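Local coordinates for tail spike protein gp49 (Pseudomonas phage LKA1, PDB 4RU4) that probably cleaves the O-specific polysaccharide of Pseudomonas as a phage tailspike lyase during entry into the host cell, at residues Gly13-Ala18 and Ala68-Pro73; Gly87-Ala92 and Val206-Ile211; Phe20-Asp25 and Glu54-Ala59. All blocks are in the same frame, centred on the assembly; numbering follows the deposited sequence. Where two conformers were deposited one is given.

Contact 1 (Gly13-Ala18 and Ala68-Pro73)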
# COMPACT_ATOMS: atom_id res chain seq x y z
N GLY B 13 27.40 -5.94 21.68
CA GLY B 13 27.09 -6.34 23.04
C GLY B 13 28.29 -6.26 23.97
O GLY B 13 29.41 -6.07 23.52
N ARG B 14 28.05 -6.42 25.27
CA ARG B 14 29.12 -6.37 26.26
C ARG B 14 29.96 -7.66 26.33
O ARG B 14 31.17 -7.61 26.08
CB ARG B 14 28.57 -6.02 27.65
CG ARG B 14 28.18 -4.58 27.85
CD ARG B 14 28.08 -4.26 29.35
NE ARG B 14 26.76 -4.50 29.92
CZ ARG B 14 26.52 -4.77 31.21
NH1 ARG B 14 25.27 -4.97 31.63
NH2 ARG B 14 27.53 -4.87 32.08
N VAL B 15 29.35 -8.79 26.65
CA VAL B 15 30.10 -10.04 26.81
C VAL B 15 30.02 -10.96 25.59
O VAL B 15 29.11 -10.85 24.78
CB VAL B 15 29.65 -10.85 28.05
CG1 VAL B 15 29.75 -10.00 29.31
CG2 VAL B 15 28.22 -11.37 27.87
N THR B 16 30.98 -11.88 25.48
CA THR B 16 30.94 -12.87 24.41
C THR B 16 30.92 -14.27 25.00
O THR B 16 31.32 -14.45 26.15
CB THR B 16 32.16 -12.76 23.48
OG1 THR B 16 33.36 -13.03 24.22
CG2 THR B 16 32.22 -11.37 22.84
N PRO B 17 30.48 -15.26 24.21
CA PRO B 17 30.58 -16.66 24.67
C PRO B 17 32.04 -17.05 24.95
O PRO B 17 32.30 -17.80 25.89
CB PRO B 17 30.03 -17.46 23.47
CG PRO B 17 29.15 -16.48 22.72
CD PRO B 17 29.82 -15.14 22.90
N ALA B 18 32.98 -16.57 24.13
CA ALA B 18 34.41 -16.83 24.34
C ALA B 18 34.88 -16.49 25.75
O ALA B 18 35.65 -17.24 26.36
CB ALA B 18 35.27 -16.06 23.32
N ALA B 68 24.39 -8.91 31.06
CA ALA B 68 24.91 -8.01 30.04
C ALA B 68 24.43 -8.43 28.65
O ALA B 68 24.13 -9.61 28.42
CB ALA B 68 26.44 -8.01 30.09
N PRO B 69 24.36 -7.46 27.71
CA PRO B 69 24.09 -7.82 26.32
C PRO B 69 25.17 -8.76 25.82
O PRO B 69 26.35 -8.60 26.17
CB PRO B 69 24.16 -6.47 25.57
CG PRO B 69 23.88 -5.44 26.60
CD PRO B 69 24.49 -6.00 27.89
N VAL B 70 24.78 -9.75 25.02
CA VAL B 70 25.70 -10.77 24.54
C VAL B 70 25.99 -10.57 23.07
O VAL B 70 25.07 -10.44 22.26
CB VAL B 70 25.11 -12.18 24.77
CG1 VAL B 70 26.04 -13.28 24.23
CG2 VAL B 70 24.85 -12.37 26.27
N HIS B 71 27.27 -10.52 22.72
CA HIS B 71 27.67 -10.49 21.33
C HIS B 71 28.24 -11.85 20.95
O HIS B 71 29.13 -12.36 21.63
CB HIS B 71 28.71 -9.41 21.05
CG HIS B 71 29.21 -9.45 19.64
ND1 HIS B 71 28.42 -9.10 18.57
CD2 HIS B 71 30.40 -9.86 19.13
CE1 HIS B 71 29.11 -9.28 17.45
NE2 HIS B 71 30.31 -9.73 17.76
N ILE B 72 27.72 -12.43 19.88
CA ILE B 72 28.16 -13.75 19.44
C ILE B 72 28.96 -13.59 18.15
O ILE B 72 28.40 -13.35 17.11
CB ILE B 72 26.96 -14.69 19.17
CG1 ILE B 72 26.11 -14.85 20.43
CG2 ILE B 72 27.43 -16.06 18.65
CD1 ILE B 72 25.02 -15.92 20.30
N PRO B 73 30.29 -13.74 18.24
CA PRO B 73 31.18 -13.70 17.07
C PRO B 73 30.84 -14.83 16.14
O PRO B 73 30.32 -15.82 16.64
CB PRO B 73 32.56 -13.98 17.69
CG PRO B 73 32.42 -13.58 19.11
CD PRO B 73 31.01 -13.99 19.48

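Contact 2 (Gly87-Ala92 and Val206-Ile211)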
# COMPACT_ATOMS: atom_id res chain seq x y z
N GLY B 87 12.43 -12.42 31.83
CA GLY B 87 12.51 -10.97 31.76
C GLY B 87 13.23 -10.33 30.57
O GLY B 87 12.63 -9.53 29.84
N SER B 88 14.51 -10.63 30.38
CA SER B 88 15.29 -9.97 29.32
C SER B 88 16.28 -10.90 28.58
O SER B 88 16.85 -11.80 29.17
CB SER B 88 16.06 -8.78 29.89
OG SER B 88 17.39 -9.14 30.19
N LEU B 89 16.48 -10.67 27.29
CA LEU B 89 17.43 -11.47 26.52
C LEU B 89 17.96 -10.57 25.44
O LEU B 89 17.18 -10.09 24.62
CB LEU B 89 16.70 -12.65 25.87
CG LEU B 89 17.53 -13.65 25.05
CD1 LEU B 89 18.60 -14.35 25.92
CD2 LEU B 89 16.64 -14.70 24.40
N GLN B 90 19.27 -10.32 25.44
CA GLN B 90 19.88 -9.45 24.44
C GLN B 90 21.01 -10.21 23.78
O GLN B 90 22.01 -10.52 24.44
CB GLN B 90 20.43 -8.19 25.10
CG GLN B 90 19.36 -7.36 25.77
CD GLN B 90 19.98 -6.24 26.56
OE1 GLN B 90 20.51 -6.45 27.64
NE2 GLN B 90 19.94 -5.04 26.00
N ILE B 91 20.84 -10.53 22.51
CA ILE B 91 21.83 -11.33 21.78
C ILE B 91 21.98 -10.75 20.39
O ILE B 91 20.98 -10.59 19.68
CB ILE B 91 21.38 -12.80 21.65
CG1 ILE B 91 21.47 -13.51 22.99
CG2 ILE B 91 22.22 -13.55 20.57
CD1 ILE B 91 20.63 -14.74 23.04
N ALA B 92 23.21 -10.43 20.01
CA ALA B 92 23.49 -9.95 18.66
C ALA B 92 24.75 -10.63 18.12
O ALA B 92 25.73 -10.78 18.86
CB ALA B 92 23.66 -8.42 18.67
N VAL B 206 14.12 -7.35 25.29
CA VAL B 206 14.38 -8.48 24.40
C VAL B 206 14.77 -8.00 23.01
O VAL B 206 14.02 -7.29 22.33
CB VAL B 206 13.18 -9.44 24.33
CG1 VAL B 206 13.42 -10.55 23.30
CG2 VAL B 206 12.95 -10.02 25.73
N ASP B 207 15.97 -8.39 22.59
CA ASP B 207 16.51 -7.95 21.31
C ASP B 207 17.40 -9.08 20.79
O ASP B 207 18.42 -9.39 21.38
CB ASP B 207 17.30 -6.65 21.50
CG ASP B 207 17.63 -5.96 20.18
OD1 ASP B 207 17.53 -6.60 19.12
OD2 ASP B 207 18.03 -4.77 20.20
N ILE B 208 16.96 -9.71 19.71
CA ILE B 208 17.71 -10.78 19.08
C ILE B 208 18.02 -10.30 17.68
O ILE B 208 17.12 -9.89 16.94
CB ILE B 208 16.87 -12.08 19.02
CG1 ILE B 208 16.24 -12.39 20.39
CG2 ILE B 208 17.69 -13.27 18.50
CD1 ILE B 208 17.24 -12.55 21.52
N ALA B 209 19.29 -10.29 17.32
CA ALA B 209 19.65 -9.85 15.97
C ALA B 209 20.86 -10.53 15.38
O ALA B 209 21.77 -10.93 16.10
CB ALA B 209 19.82 -8.32 15.95
N SER B 210 20.84 -10.68 14.06
CA SER B 210 22.06 -10.95 13.31
C SER B 210 22.72 -12.23 13.74
O SER B 210 23.94 -12.24 14.01
CB SER B 210 23.02 -9.79 13.49
OG SER B 210 22.51 -8.64 12.83
N ILE B 211 21.92 -13.29 13.84
CA ILE B 211 22.40 -14.63 14.15
C ILE B 211 21.65 -15.60 13.23
O ILE B 211 20.65 -15.24 12.58
CB ILE B 211 22.16 -15.03 15.63
CG1 ILE B 211 20.66 -14.96 15.97
CG2 ILE B 211 22.99 -14.16 16.59
CD1 ILE B 211 20.23 -15.77 17.20
O HOH W 1 19.58 -4.85 23.31

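Contact 3 (Phe20-Asp25 and Glu54-Ala59)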
# COMPACT_ATOMS: atom_id res chain seq x y z
N PHE B 20 33.29 -16.70 28.32
CA PHE B 20 32.77 -17.69 29.24
C PHE B 20 33.20 -19.09 28.84
O PHE B 20 32.62 -20.09 29.30
CB PHE B 20 31.25 -17.56 29.38
CG PHE B 20 30.82 -16.29 30.07
CD1 PHE B 20 30.68 -15.12 29.34
CD2 PHE B 20 30.62 -16.25 31.45
CE1 PHE B 20 30.31 -13.93 29.97
CE2 PHE B 20 30.25 -15.04 32.09
CZ PHE B 20 30.09 -13.89 31.34
N GLY B 21 34.21 -19.18 27.97
CA GLY B 21 34.81 -20.47 27.66
C GLY B 21 34.33 -21.21 26.42
O GLY B 21 34.75 -22.33 26.20
N ALA B 22 33.47 -20.59 25.61
CA ALA B 22 32.97 -21.23 24.39
C ALA B 22 34.09 -21.65 23.44
O ALA B 22 35.18 -21.05 23.41
CB ALA B 22 32.01 -20.26 23.66
N VAL B 23 33.80 -22.67 22.62
CA VAL B 23 34.70 -23.06 21.54
C VAL B 23 34.16 -22.58 20.18
O VAL B 23 34.83 -21.85 19.46
CB VAL B 23 34.91 -24.58 21.50
CG1 VAL B 23 35.96 -24.96 20.43
CG2 VAL B 23 35.34 -25.08 22.87
N GLY B 24 32.94 -23.00 19.84
CA GLY B 24 32.30 -22.53 18.61
C GLY B 24 33.01 -22.93 17.32
O GLY B 24 32.95 -22.20 16.32
N ASP B 25 33.67 -24.08 17.33
CA ASP B 25 34.35 -24.55 16.12
C ASP B 25 33.52 -25.55 15.29
O ASP B 25 34.03 -26.14 14.34
CB ASP B 25 35.72 -25.15 16.46
CG ASP B 25 35.63 -26.43 17.28
OD1 ASP B 25 34.52 -26.97 17.52
OD2 ASP B 25 36.72 -26.91 17.68
N GLU B 54 27.23 -29.56 26.53
CA GLU B 54 28.18 -28.88 25.66
C GLU B 54 28.79 -27.66 26.32
O GLU B 54 28.09 -26.85 26.94
CB GLU B 54 27.48 -28.45 24.35
CG GLU B 54 27.04 -29.62 23.46
CD GLU B 54 28.19 -30.28 22.72
OE1 GLU B 54 29.30 -29.71 22.69
OE2 GLU B 54 27.99 -31.39 22.17
N ILE B 55 30.10 -27.51 26.19
CA ILE B 55 30.77 -26.29 26.62
C ILE B 55 30.15 -25.03 25.95
O ILE B 55 29.96 -24.02 26.62
CB ILE B 55 32.30 -26.40 26.36
CG1 ILE B 55 32.93 -27.37 27.38
CG2 ILE B 55 32.97 -25.01 26.41
CD1 ILE B 55 34.32 -27.93 26.98
N ASP B 56 29.80 -25.12 24.66
CA ASP B 56 29.22 -23.95 23.97
C ASP B 56 27.92 -23.55 24.62
O ASP B 56 27.63 -22.36 24.77
CB ASP B 56 28.97 -24.23 22.49
CG ASP B 56 30.26 -24.35 21.67
OD1 ASP B 56 31.28 -23.73 22.05
OD2 ASP B 56 30.24 -25.07 20.65
N TRP B 57 27.11 -24.54 25.01
CA TRP B 57 25.85 -24.21 25.67
C TRP B 57 26.11 -23.58 27.04
O TRP B 57 25.53 -22.52 27.38
CB TRP B 57 24.94 -25.45 25.82
CG TRP B 57 23.81 -25.11 26.78
CD1 TRP B 57 22.64 -24.47 26.48
CD2 TRP B 57 23.79 -25.34 28.20
NE1 TRP B 57 21.88 -24.31 27.62
CE2 TRP B 57 22.57 -24.82 28.69
CE3 TRP B 57 24.69 -25.93 29.10
CZ2 TRP B 57 22.23 -24.88 30.02
CZ3 TRP B 57 24.35 -25.99 30.44
CH2 TRP B 57 23.13 -25.47 30.88
N ALA B 58 26.95 -24.22 27.83
CA ALA B 58 27.29 -23.71 29.15
C ALA B 58 27.81 -22.26 29.05
O ALA B 58 27.39 -21.38 29.82
CB ALA B 58 28.32 -24.64 29.86
N ALA B 59 28.69 -22.00 28.09
CA ALA B 59 29.24 -20.66 27.90
C ALA B 59 28.18 -19.62 27.48
O ALA B 59 28.14 -18.50 28.00
CB ALA B 59 30.42 -20.68 26.89

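Contact 1 (Gly13-Ala18 and Ala68-Pro73)
Val15 and Val70 form a single beta bridge that lays the start of the modelled chain against strand 70-72, at one end of the parallel beta-helix. His71 N donates to Val15 O at 2.8 Å, nearly straight at 167°, and the same carbonyl oxygen takes a CA-H contact from Val70. The Pro69 carbonyl accepts from two consecutive amides: Val15 N at 3.0 Å and, weakly, Arg14 N. Side chains extend this join in both directions. Arg14 is poorly ordered; as modelled, Ala68 CB lies over one face of its guanidinium, 3.4 Å above the centre. Val15 splits its branches, CG1 meeting Ala68 CB and CG2 touching Val70 CG2, each pair 3.9 Å apart. At the other end Pro17 and Pro73 meet tip to tip, CD to CD at 3.8 Å, while the Pro17 and Ile72 side chains cross at about a right angle, CG near CG1. Beyond the bridge, Val15 and Val70 share Ala63 of helix 55-65, and Pro17 and Ile72 share its Leu60. Strand 70-72 is bonded through its backbone to strand 89-93, and Arg14 and Pro69 pack on Ser74 of a second subunit.

Contact 2 (Gly87-Ala92 and Val206-Ile211)
Leu89 to Ala92 pair in parallel with Val206 to Ala209, residue for residue, as strands stacked on successive coils of a beta-helix of the pectin lyase-like kind. The two strand axes run 4.7 Å apart at closest and are inclined by 18° to each other. Three backbone bonds form the ladder: Asp207 N to Leu89 O, Ile91 N to Asp207 O and Ala209 N to Ile91 O, each 2.9 Å long. CA-H groups supplement the same carbonyl oxygens, as with Val206 CA to Leu89 O at 3.2 Å.

Apolar contacts gather on the face of Leu89, Ile91, Val206 and Ile208. Ile208 CD1, placed by a chi2 of -58°, meets Leu89 CD2 at 3.6 Å, although this holds for one of two deposited conformers and is doubtful to that extent. Ile91 CG2, anti to the backbone N, meets Ile211 CG2 at 4.1 Å, the two side chains crossing at about a right angle. Leu89 and Val206 both pack on Cys114 of strand 113-120.

Polar groups occupy the face of Gln90 and Asp207. A water accepts from Gln90 NE2 at 2.7 Å and gives a long, weak bond to Asp207 OD2, whereas the stronger partner of the amide is Thr97 OG1 of a second subunit.

The chemistry is thus divided by face: apolar side chains pack on one, the other carries Gln90 and Asp207 with the small Ala92 and Ala209, and Gln90 bonds to a second subunit. The three backbone bonds join the two coils directly.

Contact 3 (Phe20-Asp25 and Glu54-Ala59)
Asp56 of helix 55-65 meets Val23 and Gly24 of the irregular segment 20-25 through its carboxylate, and Ala59, one turn farther along, meets Ala22 through its methyl group. Asp56 CG stands anti to its own carbonyl carbon (chi1 -70°), and the carboxylate comes up against consecutive amides. OD1 accepts from Val23 N at 2.8 Å, nearly along its C-O axis, and from Gly24 N at 2.9 Å, on the syn side and 28° out of the carboxylate plane. A longer, weak bond joins Gly24 N to OD2, whose stronger partner is Gln78 N. Gly24 also has a backbone hydrogen bond with Asp76.

Ala59 CB packs against Phe20 O and Ala22 N, 3.3 Å from each, with Ala22 CB beside it at 3.6 Å. Phe20 sets its CB against Ala59 O, after which the ring leads away to Ala62 and Ala63 farther along the helix. Ile55 CG2 lies 3.2 Å from Gly21 O, an oxygen that also accepts from Arg34, and approaches Val23 CG2 loosely. Gly21 has a positive phi of 95°, at which a CB would be jammed against the preceding carbonyl oxygen.

The example illustrates how a short helix can hold an irregular segment: one carboxylate oxygen accepts from two consecutive backbone N-H groups, while a methyl group packs close by. Those donors, together with the helix N-terminus next to Asp56, would be expected to stabilise its negative charge.

Overall arrangement
The three contacts lie on the same side of the chain's centre, away from the calcium site of Gly368 and Asp394. Contact 3 is nested inside the loop closed by contact 1, with centres about 12 Å apart, and a probable hydrogen bond from Ala22 N to Pro17 O (3.0 Å) ties them. Contact 1 passes into contact 2, about 10 Å away between centres, because strands 70-72 and 89-93 are neighbours; Ile72 N to Ala92 O (2.8 Å) is one probable bond between them. Contacts 2 and 3 do not touch, their nearest atoms being about 10 Å apart. Strand 70-72 thus touches both sides, bridged to 13-18 and bonded to strand 89-93.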